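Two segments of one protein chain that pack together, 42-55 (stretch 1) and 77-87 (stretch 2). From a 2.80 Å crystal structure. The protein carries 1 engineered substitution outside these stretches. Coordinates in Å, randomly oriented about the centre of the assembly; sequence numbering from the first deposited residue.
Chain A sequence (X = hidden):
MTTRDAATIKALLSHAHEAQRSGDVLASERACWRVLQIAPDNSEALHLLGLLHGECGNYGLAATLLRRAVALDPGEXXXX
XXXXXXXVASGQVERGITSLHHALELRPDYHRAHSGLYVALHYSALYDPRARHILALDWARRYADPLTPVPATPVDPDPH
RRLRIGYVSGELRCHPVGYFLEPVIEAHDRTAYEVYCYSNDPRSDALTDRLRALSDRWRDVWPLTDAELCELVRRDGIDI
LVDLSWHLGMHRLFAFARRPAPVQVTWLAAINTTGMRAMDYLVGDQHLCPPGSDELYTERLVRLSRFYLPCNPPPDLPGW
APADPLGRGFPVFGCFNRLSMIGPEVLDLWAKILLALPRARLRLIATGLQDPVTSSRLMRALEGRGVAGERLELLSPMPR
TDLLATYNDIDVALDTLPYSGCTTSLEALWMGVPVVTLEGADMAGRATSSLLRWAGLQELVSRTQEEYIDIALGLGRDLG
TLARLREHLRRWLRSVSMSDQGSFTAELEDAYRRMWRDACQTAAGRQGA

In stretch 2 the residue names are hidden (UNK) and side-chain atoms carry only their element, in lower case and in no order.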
# COMPACT_ATOMS: atom_id res chain seq x y z
N ASN A 42 -29.43 15.02 5.75
CA ASN A 42 -28.32 15.19 6.70
C ASN A 42 -26.96 14.83 6.06
O ASN A 42 -26.56 13.66 6.01
CB ASN A 42 -28.58 14.36 7.96
CG ASN A 42 -27.85 14.91 9.17
OD1 ASN A 42 -28.46 15.55 10.02
ND2 ASN A 42 -26.56 14.67 9.25
N SER A 43 -26.26 15.86 5.58
CA SER A 43 -25.01 15.68 4.85
C SER A 43 -23.88 15.05 5.67
O SER A 43 -23.00 14.41 5.10
CB SER A 43 -24.52 17.01 4.25
OG SER A 43 -23.96 17.85 5.23
N GLU A 44 -23.91 15.22 6.98
CA GLU A 44 -22.90 14.60 7.86
C GLU A 44 -23.00 13.06 7.88
O GLU A 44 -21.99 12.37 8.01
CB GLU A 44 -23.03 15.16 9.28
CG GLU A 44 -21.78 14.99 10.14
CD GLU A 44 -21.95 15.51 11.55
OE1 GLU A 44 -22.79 16.43 11.78
OE2 GLU A 44 -21.23 15.01 12.45
N ALA A 45 -24.22 12.56 7.72
CA ALA A 45 -24.52 11.14 7.86
C ALA A 45 -24.38 10.45 6.50
O ALA A 45 -23.90 9.32 6.42
CB ALA A 45 -25.93 10.97 8.40
N LEU A 46 -24.84 11.14 5.45
CA LEU A 46 -24.50 10.79 4.07
C LEU A 46 -23.00 10.63 3.90
O LEU A 46 -22.53 9.61 3.40
CB LEU A 46 -25.00 11.87 3.09
CG LEU A 46 -26.34 11.73 2.34
CD1 LEU A 46 -27.17 10.50 2.69
CD2 LEU A 46 -27.17 12.99 2.52
N HIS A 47 -22.25 11.65 4.33
CA HIS A 47 -20.78 11.63 4.30
C HIS A 47 -20.14 10.44 5.04
O HIS A 47 -19.23 9.80 4.51
CB HIS A 47 -20.23 12.92 4.89
CG HIS A 47 -18.76 12.87 5.17
ND1 HIS A 47 -17.82 12.83 4.16
CD2 HIS A 47 -18.07 12.85 6.33
CE1 HIS A 47 -16.61 12.79 4.69
NE2 HIS A 47 -16.73 12.80 6.01
N LEU A 48 -20.60 10.16 6.26
CA LEU A 48 -20.03 9.08 7.08
C LEU A 48 -20.32 7.69 6.50
O LEU A 48 -19.42 6.84 6.45
CB LEU A 48 -20.53 9.18 8.52
CG LEU A 48 -19.95 8.20 9.56
CD1 LEU A 48 -18.43 8.11 9.50
CD2 LEU A 48 -20.39 8.62 10.96
N LEU A 49 -21.56 7.47 6.07
CA LEU A 49 -21.91 6.29 5.25
C LEU A 49 -21.07 6.19 3.98
O LEU A 49 -20.72 5.09 3.55
CB LEU A 49 -23.38 6.31 4.85
CG LEU A 49 -24.41 5.60 5.71
CD1 LEU A 49 -25.80 5.89 5.19
CD2 LEU A 49 -24.19 4.10 5.72
N GLY A 50 -20.78 7.33 3.37
CA GLY A 50 -19.79 7.44 2.31
C GLY A 50 -18.44 6.82 2.66
O GLY A 50 -18.00 5.94 1.93
N LEU A 51 -17.81 7.29 3.75
CA LEU A 51 -16.50 6.75 4.19
C LEU A 51 -16.54 5.25 4.37
O LEU A 51 -15.68 4.54 3.85
CB LEU A 51 -16.06 7.28 5.56
CG LEU A 51 -15.99 8.75 5.91
CD1 LEU A 51 -15.29 8.91 7.26
CD2 LEU A 51 -15.25 9.47 4.84
N LEU A 52 -17.52 4.80 5.15
CA LEU A 52 -17.58 3.43 5.63
C LEU A 52 -17.67 2.45 4.49
O LEU A 52 -16.93 1.48 4.44
CB LEU A 52 -18.76 3.25 6.59
CG LEU A 52 -18.70 4.02 7.91
CD1 LEU A 52 -20.07 4.02 8.58
CD2 LEU A 52 -17.65 3.44 8.85
N HIS A 53 -18.57 2.73 3.55
CA HIS A 53 -18.70 1.94 2.33
C HIS A 53 -17.47 2.06 1.42
O HIS A 53 -17.12 1.10 0.73
CB HIS A 53 -20.00 2.27 1.60
CG HIS A 53 -21.20 1.65 2.24
ND1 HIS A 53 -21.58 0.35 1.98
CD2 HIS A 53 -22.07 2.12 3.17
CE1 HIS A 53 -22.65 0.05 2.70
NE2 HIS A 53 -22.97 1.11 3.43
N GLY A 54 -16.82 3.21 1.44
CA GLY A 54 -15.52 3.41 0.78
C GLY A 54 -14.42 2.53 1.34
O GLY A 54 -13.65 1.95 0.58
N GLU A 55 -14.36 2.42 2.67
CA GLU A 55 -13.44 1.49 3.34
C GLU A 55 -13.82 0.03 3.06
O GLU A 55 -12.95 -0.79 2.83
CB GLU A 55 -13.39 1.73 4.86
CG GLU A 55 -12.57 2.96 5.27
CD GLU A 55 -12.51 3.19 6.78
OE1 GLU A 55 -13.48 2.85 7.51
OE2 GLU A 55 -11.49 3.74 7.25
N UNK A 77 -14.78 20.85 2.82
CA UNK A 77 -13.61 20.22 2.19
C UNK A 77 -13.50 18.71 2.40
O UNK A 77 -13.03 18.00 1.50
c UNK A 77 -12.33 20.88 2.67
N UNK A 78 -13.89 18.21 3.57
CA UNK A 78 -13.73 16.78 3.88
C UNK A 78 -14.61 15.89 3.00
O UNK A 78 -14.24 14.76 2.72
o UNK A 78 -15.35 16.67 5.72
c UNK A 78 -13.99 16.48 5.37
N UNK A 79 -15.75 16.41 2.55
CA UNK A 79 -16.65 15.67 1.66
C UNK A 79 -16.01 15.50 0.28
O UNK A 79 -16.15 14.44 -0.34
c UNK A 79 -18.41 16.04 4.03
c UNK A 79 -20.03 17.26 2.77
c UNK A 79 -18.82 16.57 2.80
c UNK A 79 -20.35 16.92 5.12
c UNK A 79 -18.01 16.37 1.52
c UNK A 79 -20.78 17.45 3.92
c UNK A 79 -19.17 16.22 5.18
o UNK A 79 -21.09 17.08 6.27
N UNK A 80 -15.32 16.55 -0.18
CA UNK A 80 -14.51 16.48 -1.40
C UNK A 80 -13.32 15.54 -1.27
O UNK A 80 -13.05 14.77 -2.18
c UNK A 80 -15.12 18.78 -2.25
c UNK A 80 -15.80 19.73 -1.56
n UNK A 80 -15.62 18.80 -3.54
c UNK A 80 -16.56 19.73 -3.62
n UNK A 80 -16.69 20.30 -2.44
c UNK A 80 -14.02 17.86 -1.83
N UNK A 81 -12.62 15.62 -0.13
CA UNK A 81 -11.49 14.73 0.16
C UNK A 81 -11.87 13.27 0.00
O UNK A 81 -11.28 12.54 -0.78
c UNK A 81 -8.80 13.68 1.46
c UNK A 81 -10.95 14.99 1.58
c UNK A 81 -9.44 12.25 3.76
c UNK A 81 -7.92 12.71 1.95
o UNK A 81 -7.38 11.06 3.57
c UNK A 81 -10.31 13.22 3.27
c UNK A 81 -8.25 12.00 3.10
c UNK A 81 -10.00 13.94 2.11
N UNK A 82 -12.90 12.86 0.73
CA UNK A 82 -13.30 11.46 0.73
C UNK A 82 -13.90 10.97 -0.57
O UNK A 82 -13.75 9.79 -0.91
c UNK A 82 -14.22 11.20 1.91
c UNK A 82 -13.45 11.25 3.20
n UNK A 82 -13.61 12.32 3.95
o UNK A 82 -12.67 10.35 3.48
N UNK A 83 -14.57 11.86 -1.30
CA UNK A 83 -15.03 11.56 -2.65
C UNK A 83 -13.84 11.28 -3.56
O UNK A 83 -13.85 10.32 -4.31
c UNK A 83 -16.97 13.77 -5.19
c UNK A 83 -16.30 12.50 -4.67
c UNK A 83 -15.86 12.70 -3.23
c UNK A 83 -17.23 11.30 -4.80
N UNK A 84 -12.82 12.14 -3.49
CA UNK A 84 -11.59 11.95 -4.26
C UNK A 84 -10.92 10.60 -4.02
O UNK A 84 -10.49 9.93 -4.98
N UNK A 85 -10.84 10.17 -2.75
CA UNK A 85 -10.25 8.87 -2.41
C UNK A 85 -11.05 7.70 -2.96
O UNK A 85 -10.48 6.75 -3.49
c UNK A 85 -10.05 8.69 -0.90
o UNK A 85 -8.89 9.86 0.85
c UNK A 85 -8.86 9.50 -0.33
n UNK A 85 -7.83 9.76 -1.13
N UNK A 86 -12.37 7.78 -2.84
CA UNK A 86 -13.25 6.77 -3.43
C UNK A 86 -13.06 6.69 -4.95
O UNK A 86 -12.90 5.60 -5.50
c UNK A 86 -14.92 6.66 -1.58
c UNK A 86 -15.65 6.14 -3.91
c UNK A 86 -14.72 7.00 -3.05
N UNK A 87 -13.03 7.85 -5.61
CA UNK A 87 -12.85 7.89 -7.06
C UNK A 87 -11.50 7.33 -7.52
O UNK A 87 -11.46 6.55 -8.48
c UNK A 87 -14.44 11.38 -7.76
c UNK A 87 -15.41 9.18 -8.41
c UNK A 87 -14.45 9.88 -7.48
c UNK A 87 -13.03 9.32 -7.59

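Position 77 carries one side-chain carbon, out of reach of stretch 1; a lone CB identifies Ala77.

Position 78 has one carbon and then one oxygen. Its CA-to-CB bond points toward stretch 1, and its backbone O lies 3.7 Å from His47 CE1. A single hydroxyl on CB means serine, Ser78.

At position 79 one carbon leads to a ring of six carbons bearing one oxygen. That oxygen lies beside Ser43 OG, and the ring lies against the His47 imidazole. This is Tyr79. Its CA-to-CB bond points sideways, but the end of the side chain comes nearer to stretch 1; chi1 is -60° (m). Tyr79 OH lies 3.1 Å from Ser43 OG, a hydrogen bond in which either hydroxyl could donate. The ring forms an offset stack with that of His47: centroids 4.6 Å apart, planes at 30°, with Tyr79 CD1 over one face of the imidazole and 3.3 Å from His47 ND1.

Position 80 shows one carbon and a five-membered ring of three carbons and two nitrogens, the imidazole of His80. The CA-to-CB bond points away from stretch 1.

Position 81 repeats the six-carbon ring bearing an oxygen, so it is Tyr81; it makes no contact with stretch 1.

Position 82 has two carbons, the second carrying one oxygen and one nitrogen. Its CA-to-CB bond points toward stretch 1, and this short amide touches His47 and Leu51: hence Asn82. Asn82 ND2 donates to Ser78 O at 2.8 Å, one turn back, and lies 3.1 Å from His47 CE1 at the edge of the imidazole. Asn82 CG is 3.0 Å from Leu51 CD2, a very close approach.

Position 83, four carbons forked at the second, is Leu83; position 84, without side-chain atoms, is Gly84; position 85, with another two-carbon amide, is Asn85. None makes contact across the pair.

At position 86 one carbon carries two more, and one of these approaches Gly54 CA. The beta-branched pattern is Val86, whose CG2 is 4.1 Å from Gly54 CA.

Position 87, four carbons forked at the second, is Leu87, out of reach.

The two helices run in nearly the same direction, at 25°, with axes 10.1 Å apart at closest approach, and bury 348 Å² in total. Nearest CA atoms pair His47 with Tyr79, Leu51 with Asn82 and Gly54 with Val86. Tyr79 and His47 have the most area covered by the other stretch, and their rings stack, while the hydroxyl bond to Ser43 anchors the tyrosine's far end. At Gly54 an ideal CB would sit 3.1 Å from Val86 CG2, so the absent side chain leaves room for the valine.

Stretch 2, residues 77-87: ASYHYNLGNVL
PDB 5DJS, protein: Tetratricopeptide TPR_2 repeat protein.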